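Local coordinates for formylmethanofuran--tetrahydromethanopterin formyltransferase (Methanosarcina barkeri, PDB 1M5S), which catalyses the reversible transfer of a formyl group from formylmethanofuran to tetrahydromethanopterin, a step in methanogenesis from carbon dioxide, at residues A52-E57 with V74-F79; T193-P198 with I247-L252; A83-L88 with K113-G118. One frame throughout, in Å; residues are numbered along the deposited sequence.

Contact 1: residues A52-E57 with V74-F79; sequences AEAGIE and VQICTF
Glu57 and Gln75 meet through their polar ends at one end of an antiparallel strand pair. Gln75 NE2 donates to Glu57 OE1 over 2.9 Å. The oxygen lies close to the amide plane, but the nitrogen stands well above the carboxylate plane; the two flat groups are 71° apart. Glu57 starts toward its partner with CG anti to the backbone N (chi1 177°). Both ends have further partners: Glu57 OE2 takes a salt bridge from Arg22 and the N-H of Gly192, while Gln75 NE2 also donates to Gly192 O. An alanine in place of Glu57 would probably leave Arg22 without this counter-charge and Gln75 NE2 with one acceptor fewer, its amide less firmly fixed in rotation.

Cys77 and Glu53 share the Gln75 side of the pair. Cys77 CB lies 3.9 Å from Glu53 CB. Cys77 SG comes to 3.4 Å from Glu53 O, while the Glu53 carboxylate is hydrogen-bonded to Asn250 ND2 and Val47 N. The other side is apolar. The side chains of Ile56 and Val74 cross obliquely, Ile56 CG1 to Val74 CG1 at 4.1 Å, and Ile76 spreads its two branches, CG1 against Ala54 CB and CG2 against Ala52 CB. The backbones alternate accordingly: Glu53-Cys77 and Gly55-Gln75 are hydrogen-bonded pairs, Ala54-Ile76 and Ile56-Val74 non-hydrogen-bonded ones. The bond from Glu53 N to Cys77 O, 3.0 Å, is almost straight at 176°.

These are the two arms of the beta hairpin formed by strands 53-60 and 71-78. Strand 12-26 pairs with strand 71-78 through Val74, Ile76 and Thr78. Helix 30-41 packs on Ala54, Ile56 and Val74, and helix 81-95 adds Leu88 on Ile76, with Gln87 against Ala52.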
loop_
_atom_site.group_PDB
_atom_site.type_symbol
_atom_site.label_atom_id
_atom_site.label_comp_id
_atom_site.label_asym_id
_atom_site.label_seq_id
_atom_site.Cartn_x
_atom_site.Cartn_y
_atom_site.Cartn_z
ATOM N N ALA A 52 -0.659 -24.662 8.680
ATOM C CA ALA A 52 0.108 -24.918 7.464
ATOM C C ALA A 52 1.295 -23.972 7.347
ATOM O O ALA A 52 1.555 -23.163 8.242
ATOM C CB ALA A 52 -0.788 -24.780 6.232
ATOM N N GLU A 53 2.076 -24.173 6.291
ATOM C CA GLU A 53 3.079 -23.204 5.874
ATOM C C GLU A 53 2.647 -22.658 4.525
ATOM O O GLU A 53 2.524 -23.409 3.559
ATOM C CB GLU A 53 4.449 -23.871 5.743
ATOM C CG GLU A 53 5.358 -23.668 6.938
ATOM C CD GLU A 53 6.569 -24.597 6.923
ATOM O OE1 GLU A 53 7.157 -24.805 5.839
ATOM O OE2 GLU A 53 6.923 -25.125 8.001
ATOM N N ALA A 54 2.418 -21.353 4.454
ATOM C CA ALA A 54 1.828 -20.772 3.260
ATOM C C ALA A 54 2.363 -19.373 2.978
ATOM O O ALA A 54 2.894 -18.696 3.860
ATOM C CB ALA A 54 0.309 -20.743 3.402
ATOM N N GLY A 55 2.215 -18.943 1.734
ATOM C CA GLY A 55 2.630 -17.602 1.383
ATOM C C GLY A 55 2.435 -17.299 -0.083
ATOM O O GLY A 55 2.102 -18.174 -0.894
ATOM N N ILE A 56 2.671 -16.041 -0.427
ATOM C CA ILE A 56 2.545 -15.598 -1.800
ATOM C C ILE A 56 3.842 -15.902 -2.541
ATOM O O ILE A 56 4.932 -15.625 -2.052
ATOM C CB ILE A 56 2.220 -14.092 -1.846
ATOM C CG1 ILE A 56 0.790 -13.867 -1.349
ATOM C CG2 ILE A 56 2.399 -13.544 -3.269
ATOM C CD1 ILE A 56 0.525 -12.465 -0.915
ATOM N N GLU A 57 3.707 -16.559 -3.687
ATOM C CA GLU A 57 4.845 -16.959 -4.505
ATOM C C GLU A 57 5.245 -15.792 -5.402
ATOM O O GLU A 57 6.411 -15.399 -5.462
ATOM C CB GLU A 57 4.455 -18.186 -5.347
ATOM C CG GLU A 57 5.528 -18.677 -6.304
ATOM C CD GLU A 57 5.028 -19.726 -7.259
ATOM O OE1 GLU A 57 4.332 -20.655 -6.809
ATOM O OE2 GLU A 57 5.319 -19.611 -8.468
ATOM N N VAL A 74 -0.272 -18.643 -4.859
ATOM C CA VAL A 74 0.091 -18.981 -3.490
ATOM C C VAL A 74 0.514 -20.449 -3.407
ATOM O O VAL A 74 0.296 -21.222 -4.344
ATOM C CB VAL A 74 -1.075 -18.708 -2.497
ATOM C CG1 VAL A 74 -1.372 -17.209 -2.439
ATOM C CG2 VAL A 74 -2.317 -19.486 -2.899
ATOM N N GLN A 75 1.320 -20.749 -2.396
ATOM C CA GLN A 75 1.690 -22.117 -2.088
ATOM C C GLN A 75 1.228 -22.399 -0.676
ATOM O O GLN A 75 1.340 -21.542 0.197
ATOM C CB GLN A 75 3.206 -22.309 -2.193
ATOM C CG GLN A 75 3.737 -22.295 -3.613
ATOM C CD GLN A 75 5.240 -22.513 -3.687
ATOM O OE1 GLN A 75 5.863 -22.964 -2.726
ATOM N NE2 GLN A 75 5.822 -22.217 -4.845
ATOM N N ILE A 76 0.502 -23.498 -0.520
ATOM C CA ILE A 76 0.119 -23.967 0.798
ATOM C C ILE A 76 0.813 -25.308 1.002
ATOM O O ILE A 76 0.861 -26.130 0.087
ATOM C CB ILE A 76 -1.410 -24.114 0.912
ATOM C CG1 ILE A 76 -2.073 -22.737 0.746
ATOM C CG2 ILE A 76 -1.785 -24.704 2.262
ATOM C CD1 ILE A 76 -3.550 -22.781 0.351
ATOM N N CYS A 77 1.529 -25.412 2.117
ATOM C CA CYS A 77 2.484 -26.492 2.346
ATOM C C CYS A 77 2.128 -27.234 3.623
ATOM O O CYS A 77 1.721 -26.625 4.623
ATOM C CB CYS A 77 3.907 -25.936 2.489
ATOM S SG CYS A 77 4.479 -24.852 1.153
ATOM N N THR A 78 2.414 -28.531 3.635
ATOM C CA THR A 78 2.149 -29.340 4.812
ATOM C C THR A 78 2.883 -30.688 4.686
ATOM O O THR A 78 3.308 -31.074 3.588
ATOM C CB THR A 78 0.617 -29.519 4.978
ATOM O OG1 THR A 78 0.287 -29.677 6.362
ATOM C CG2 THR A 78 0.131 -30.697 4.182
ATOM N N PHE A 79 3.164 -31.327 5.819
ATOM C CA PHE A 79 3.956 -32.557 5.801
ATOM C C PHE A 79 3.264 -33.723 5.105
ATOM O O PHE A 79 3.828 -34.312 4.186
ATOM C CB PHE A 79 4.376 -32.956 7.220
ATOM C CG PHE A 79 5.614 -32.250 7.698
ATOM C CD1 PHE A 79 6.642 -31.949 6.804
ATOM C CD2 PHE A 79 5.728 -31.828 9.021
ATOM C CE1 PHE A 79 7.766 -31.229 7.215
ATOM C CE2 PHE A 79 6.848 -31.108 9.448
ATOM C CZ PHE A 79 7.870 -30.807 8.539
#

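Contact 2: residues T193-P198 with I247-L252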
loop_
_atom_site.group_PDB
_atom_site.type_symbol
_atom_site.label_atom_id
_atom_site.label_comp_id
_atom_site.label_asym_id
_atom_site.label_seq_id
_atom_site.Cartn_x
_atom_site.Cartn_y
_atom_site.Cartn_z
ATOM N N THR A 193 8.876 -20.234 -5.482
ATOM C CA THR A 193 9.250 -20.099 -4.076
ATOM C C THR A 193 8.320 -19.183 -3.297
ATOM O O THR A 193 7.699 -18.282 -3.862
ATOM C CB THR A 193 10.679 -19.553 -3.923
ATOM O OG1 THR A 193 10.867 -18.457 -4.825
ATOM C CG2 THR A 193 11.703 -20.632 -4.214
ATOM N N ILE A 194 8.236 -19.432 -1.996
ATOM C CA ILE A 194 7.555 -18.553 -1.058
ATOM C C ILE A 194 8.416 -18.318 0.184
ATOM O O ILE A 194 9.399 -19.022 0.426
ATOM C CB ILE A 194 6.181 -19.131 -0.598
ATOM C CG1 ILE A 194 6.370 -20.463 0.147
ATOM C CG2 ILE A 194 5.249 -19.278 -1.784
ATOM C CD1 ILE A 194 5.259 -20.787 1.145
ATOM N N THR A 195 8.044 -17.315 0.966
ATOM C CA THR A 195 8.734 -17.022 2.205
ATOM C C THR A 195 7.693 -16.875 3.319
ATOM O O THR A 195 7.063 -15.827 3.455
ATOM C CB THR A 195 9.580 -15.717 2.078
ATOM O OG1 THR A 195 8.751 -14.646 1.613
ATOM C CG2 THR A 195 10.734 -15.909 1.088
ATOM N N PRO A 196 7.416 -17.968 4.054
ATOM C CA PRO A 196 6.157 -18.085 4.800
ATOM C C PRO A 196 6.058 -17.266 6.091
ATOM O O PRO A 196 4.975 -17.144 6.672
ATOM C CB PRO A 196 6.050 -19.590 5.073
ATOM C CG PRO A 196 7.463 -20.057 5.070
ATOM C CD PRO A 196 8.103 -19.270 3.965
ATOM N N PHE A 197 7.178 -16.749 6.584
ATOM C CA PHE A 197 7.159 -16.041 7.862
ATOM C C PHE A 197 6.556 -14.639 7.729
ATOM O O PHE A 197 6.206 -14.230 6.626
ATOM C CB PHE A 197 8.571 -15.999 8.451
ATOM C CG PHE A 197 8.826 -17.089 9.458
ATOM C CD1 PHE A 197 8.935 -18.418 9.050
ATOM C CD2 PHE A 197 8.848 -16.803 10.820
ATOM C CE1 PHE A 197 9.051 -19.442 9.987
ATOM C CE2 PHE A 197 8.963 -17.821 11.762
ATOM C CZ PHE A 197 9.062 -19.143 11.345
ATOM N N PRO A 198 6.267 -13.962 8.860
ATOM C CA PRO A 198 5.573 -12.667 8.779
ATOM C C PRO A 198 6.346 -11.626 7.974
ATOM O O PRO A 198 7.439 -11.212 8.360
ATOM C CB PRO A 198 5.425 -12.251 10.238
ATOM C CG PRO A 198 5.446 -13.557 10.993
ATOM C CD PRO A 198 6.467 -14.370 10.262
ATOM N N ILE A 247 15.669 -15.371 6.494
ATOM C CA ILE A 247 14.622 -15.558 5.504
ATOM C C ILE A 247 14.505 -17.047 5.191
ATOM O O ILE A 247 15.491 -17.678 4.814
ATOM C CB ILE A 247 14.922 -14.743 4.221
ATOM C CG1 ILE A 247 14.852 -13.245 4.550
ATOM C CG2 ILE A 247 13.927 -15.090 3.116
ATOM C CD1 ILE A 247 14.783 -12.363 3.364
ATOM N N VAL A 248 13.366 -17.632 5.569
ATOM C CA VAL A 248 13.044 -19.019 5.234
ATOM C C VAL A 248 12.306 -19.094 3.904
ATOM O O VAL A 248 11.398 -18.312 3.645
ATOM C CB VAL A 248 12.179 -19.675 6.330
ATOM C CG1 VAL A 248 11.812 -21.093 5.930
ATOM C CG2 VAL A 248 12.931 -19.687 7.646
ATOM N N ILE A 249 12.694 -20.064 3.084
ATOM C CA ILE A 249 12.225 -20.199 1.705
ATOM C C ILE A 249 11.722 -21.636 1.479
ATOM O O ILE A 249 12.450 -22.597 1.732
ATOM C CB ILE A 249 13.383 -19.906 0.702
ATOM C CG1 ILE A 249 13.984 -18.529 0.987
ATOM C CG2 ILE A 249 12.889 -19.988 -0.731
ATOM C CD1 ILE A 249 15.276 -18.252 0.276
ATOM N N ASN A 250 10.436 -21.775 1.166
ATOM C CA ASN A 250 9.891 -23.035 0.663
ATOM C C ASN A 250 9.782 -22.926 -0.842
ATOM O O ASN A 250 9.702 -21.827 -1.380
ATOM C CB ASN A 250 8.509 -23.308 1.254
ATOM C CG ASN A 250 8.552 -23.564 2.742
ATOM O OD1 ASN A 250 9.590 -23.402 3.383
ATOM N ND2 ASN A 250 7.417 -23.956 3.307
ATOM N N GLY A 251 9.780 -24.063 -1.526
ATOM C CA GLY A 251 9.775 -24.028 -2.978
ATOM C C GLY A 251 9.518 -25.371 -3.628
ATOM O O GLY A 251 9.656 -26.420 -2.992
ATOM N N LEU A 252 9.219 -25.333 -4.921
ATOM C CA LEU A 252 8.809 -26.513 -5.671
ATOM C C LEU A 252 9.967 -27.473 -5.948
ATOM O O LEU A 252 9.815 -28.692 -5.825
ATOM C CB LEU A 252 8.158 -26.079 -6.986
ATOM C CG LEU A 252 6.886 -25.244 -6.804
ATOM C CD1 LEU A 252 6.387 -24.736 -8.152
ATOM C CD2 LEU A 252 5.825 -26.086 -6.106
HETATM O O HOH W 1 10.164 -16.619 5.511
#
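Ile194 and Asn250 are the hydrogen-bonded pair of a two-rung antiparallel ladder. Ile194 N donates to Asn250 O at 2.9 Å, and Asn250 N returns a bond to Ile194 O at 3.0 Å, more bent, with 141° at the hydrogen. Their side chains leave on the same face. Ile194 CG1, set between its backbone N and carbonyl carbon (chi1 62°), is brought to 3.7 Å from Asn250 CB. On the opposite face Thr193 and Ile249 lie side by side, pointing the same way, with Thr193 CG2 3.7 Å from Ile249 CG2. The lack of a side chain at Gly251 lets the Thr193 methyl settle beside its CA.

Beyond Ile194 the ladder ends. Strand 193-194 is a short strand added to strand 243-251, which also pairs with strand 147-170, in a protein built as an alpha/beta sandwich. Past it, Thr195 CA still makes a CH...O contact with Val248 O, and Pro196 CD approaches Val248 O to 3.4 Å. A water then links the two segments, accepting from Phe197 N and donating to Val248 O at 2.8 Å. Thr195 CG2 meets Ile247 CG2 at 3.9 Å, and the Phe197 ring comes up to Val248 CB at a slant.

The Asn250 amide is held from both ends, OD1 by Gly163 N and ND2 by Glu53. Ile194 rests on Gln75 and Cys77 of strand 71-78, while Ala260 of helix 254-268 backs Thr193 and Ile249, and Ile187 of helix 173-187 lies against Thr193 and Thr195. Farther out, Phe197 and Pro198 pack on Thr98 and Cys95 of a neighbouring subunit.

Contact 3: residues A83-L88 with K113-G118. Unlike the reference sequence in segment 113-118: Asp115 (reference Phe).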
loop_
_atom_site.group_PDB
_atom_site.type_symbol
_atom_site.label_atom_id
_atom_site.label_comp_id
_atom_site.label_asym_id
_atom_site.label_seq_id
_atom_site.Cartn_x
_atom_site.Cartn_y
_atom_site.Cartn_z
ATOM N N ALA A 83 -3.361 -33.775 5.186
ATOM C CA ALA A 83 -3.470 -32.469 5.822
ATOM C C ALA A 83 -3.579 -31.333 4.801
ATOM O O ALA A 83 -4.301 -30.364 5.025
ATOM C CB ALA A 83 -2.273 -32.241 6.740
ATOM N N LEU A 84 -2.910 -31.490 3.662
ATOM C CA LEU A 84 -2.896 -30.481 2.606
ATOM C C LEU A 84 -4.271 -30.253 1.977
ATOM O O LEU A 84 -4.721 -29.113 1.870
ATOM C CB LEU A 84 -1.894 -30.869 1.516
ATOM C CG LEU A 84 -1.545 -29.763 0.519
ATOM C CD1 LEU A 84 -1.125 -28.514 1.288
ATOM C CD2 LEU A 84 -0.440 -30.219 -0.420
ATOM N N GLU A 85 -4.911 -31.333 1.530
ATOM C CA GLU A 85 -6.271 -31.278 0.998
ATOM C C GLU A 85 -7.195 -30.588 1.990
ATOM O O GLU A 85 -8.001 -29.744 1.613
ATOM C CB GLU A 85 -6.791 -32.693 0.701
ATOM C CG GLU A 85 -8.259 -32.758 0.258
ATOM C CD GLU A 85 -8.602 -34.029 -0.515
ATOM O OE1 GLU A 85 -8.276 -35.134 -0.030
ATOM O OE2 GLU A 85 -9.212 -33.922 -1.601
ATOM N N GLU A 86 -7.008 -30.899 3.268
ATOM C CA GLU A 86 -7.782 -30.286 4.341
ATOM C C GLU A 86 -7.530 -28.780 4.405
ATOM O O GLU A 86 -8.475 -27.994 4.487
ATOM C CB GLU A 86 -7.414 -30.935 5.679
ATOM C CG GLU A 86 -8.316 -30.573 6.855
ATOM C CD GLU A 86 -7.836 -31.179 8.171
ATOM O OE1 GLU A 86 -7.097 -32.190 8.144
ATOM O OE2 GLU A 86 -8.195 -30.640 9.237
ATOM N N GLN A 87 -6.256 -28.389 4.334
ATOM C CA GLN A 87 -5.870 -26.983 4.416
ATOM C C GLN A 87 -6.355 -26.214 3.201
ATOM O O GLN A 87 -6.785 -25.069 3.312
ATOM C CB GLN A 87 -4.354 -26.845 4.531
ATOM C CG GLN A 87 -3.825 -27.085 5.918
ATOM C CD GLN A 87 -4.471 -26.193 6.954
ATOM O OE1 GLN A 87 -4.261 -24.985 6.958
ATOM N NE2 GLN A 87 -5.227 -26.791 7.869
ATOM N N LEU A 88 -6.305 -26.863 2.044
ATOM C CA LEU A 88 -6.824 -26.280 0.817
ATOM C C LEU A 88 -8.320 -26.012 0.925
ATOM O O LEU A 88 -8.782 -24.919 0.602
ATOM C CB LEU A 88 -6.554 -27.206 -0.363
ATOM C CG LEU A 88 -5.104 -27.234 -0.836
ATOM C CD1 LEU A 88 -4.935 -28.285 -1.916
ATOM C CD2 LEU A 88 -4.716 -25.868 -1.355
ATOM N N LYS A 113 -0.260 -35.600 -8.459
ATOM C CA LYS A 113 -1.257 -35.511 -7.392
ATOM C C LYS A 113 -2.231 -34.351 -7.658
ATOM O O LYS A 113 -1.829 -33.315 -8.182
ATOM C CB LYS A 113 -0.558 -35.320 -6.045
ATOM C CG LYS A 113 -1.089 -36.209 -4.944
ATOM C CD LYS A 113 -2.207 -35.532 -4.193
ATOM C CE LYS A 113 -2.604 -36.332 -2.971
ATOM N NZ LYS A 113 -3.328 -37.575 -3.337
ATOM N N GLN A 114 -3.522 -34.590 -7.423
ATOM C CA GLN A 114 -4.576 -33.591 -7.632
ATOM C C GLN A 114 -5.666 -33.726 -6.572
ATOM O O GLN A 114 -6.253 -34.797 -6.402
ATOM C CB GLN A 114 -5.221 -33.755 -9.011
ATOM C CG GLN A 114 -4.307 -33.492 -10.191
ATOM C CD GLN A 114 -4.019 -32.022 -10.402
ATOM O OE1 GLN A 114 -4.684 -31.157 -9.831
ATOM N NE2 GLN A 114 -3.028 -31.729 -11.239
ATOM N N ASP A 115 -5.932 -32.640 -5.855
ATOM C CA ASP A 115 -7.033 -32.609 -4.902
ATOM C C ASP A 115 -8.228 -31.934 -5.579
ATOM O O ASP A 115 -8.063 -30.931 -6.275
ATOM C CB ASP A 115 -6.616 -31.843 -3.642
ATOM C CG ASP A 115 -5.455 -32.505 -2.908
ATOM O OD1 ASP A 115 -4.318 -31.988 -2.979
ATOM O OD2 ASP A 115 -5.678 -33.536 -2.240
ATOM N N ASN A 116 -9.409 -32.537 -5.467
ATOM C CA ASN A 116 -10.580 -32.050 -6.202
ATOM C C ASN A 116 -11.339 -30.956 -5.447
ATOM O O ASN A 116 -12.570 -30.965 -5.378
ATOM C CB ASN A 116 -11.511 -33.222 -6.574
ATOM C CG ASN A 116 -12.221 -33.838 -5.365
ATOM O OD1 ASN A 116 -11.787 -33.696 -4.212
ATOM N ND2 ASN A 116 -13.333 -34.521 -5.633
ATOM N N VAL A 117 -10.590 -29.943 -5.016
ATOM C CA VAL A 117 -11.103 -28.846 -4.199
ATOM C C VAL A 117 -12.324 -28.145 -4.818
ATOM O O VAL A 117 -13.320 -27.918 -4.137
ATOM C CB VAL A 117 -9.982 -27.804 -3.944
ATOM C CG1 VAL A 117 -10.460 -26.721 -2.983
ATOM C CG2 VAL A 117 -8.751 -28.502 -3.388
ATOM N N GLY A 118 -12.259 -27.867 -6.117
ATOM C CA GLY A 118 -13.359 -27.200 -6.790
ATOM C C GLY A 118 -14.644 -28.013 -6.789
ATOM O O GLY A 118 -15.739 -27.464 -6.660
#
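Glu85 and Asp115 bring two carboxylates together without any bond between them. Asp115 OD2 lies 3.3 Å from Glu85 CB and 3.4 Å from the carboxylate carbon, Glu85 CD, and its distance to Glu85 OE2 is 3.6 Å. In Glu85, CG is anti to the backbone N (chi1 175°), and the extended chain lies alongside Asp115 OD2, with the two carboxylate planes 58° apart. Two acids this close would probably repel, and one of them may take up a proton more readily; a long, weak ion pair from Glu85 OE2 to Lys120 could offset this only in part. Asp115 OD1 is buried with no partner in the model, and its nearest neighbour across the contact is Leu88 CD1, at 3.9 Å. The residue stands where the reference sequence has phenylalanine.

Leu88 crosses the side chain of Val117 at about a right angle, with Leu88 CB 4.0 Å and Leu88 CD1 4.1 Å from Val117 CG2. Asn116 starts away from the helix, but its OD1 ends 3.7 Å from Glu85 OE2, with no hydrogen bond between them.

Asn116 is the centre of an inverse gamma turn and occupies the N-cap position of helix 117-122, although its side chain makes no capping bond. A tight turn thus leads strand 113-115 into that helix, and helix 81-95 packs across the junction, as one helix-on-sheet layer of the alpha/beta sandwich.

Overall arrangement
Contacts 1 and 2 lie in the core, their centres about 8 Å apart; the centre of contact 3 is about 18 Å from the centre of the chain. Contact 3 is still largely buried but more peripheral, with Glu85 and Asn116 partly exposed. Contact 1 is a full strand ladder, whereas contact 2 is a ladder that soon gives way to a loop, a water and a subunit boundary. The two touch directly and are joined through Asn250 and Glu53. Contact 3 joins a helix to a strand-helix turn through side chains alone, mixing apolar packing with like charges. Helix 81-95, which follows strand 71-78, joins contact 3 to contact 1, where Leu84 packs on Thr78 and Ile76. Contacts 2 and 3 do not touch.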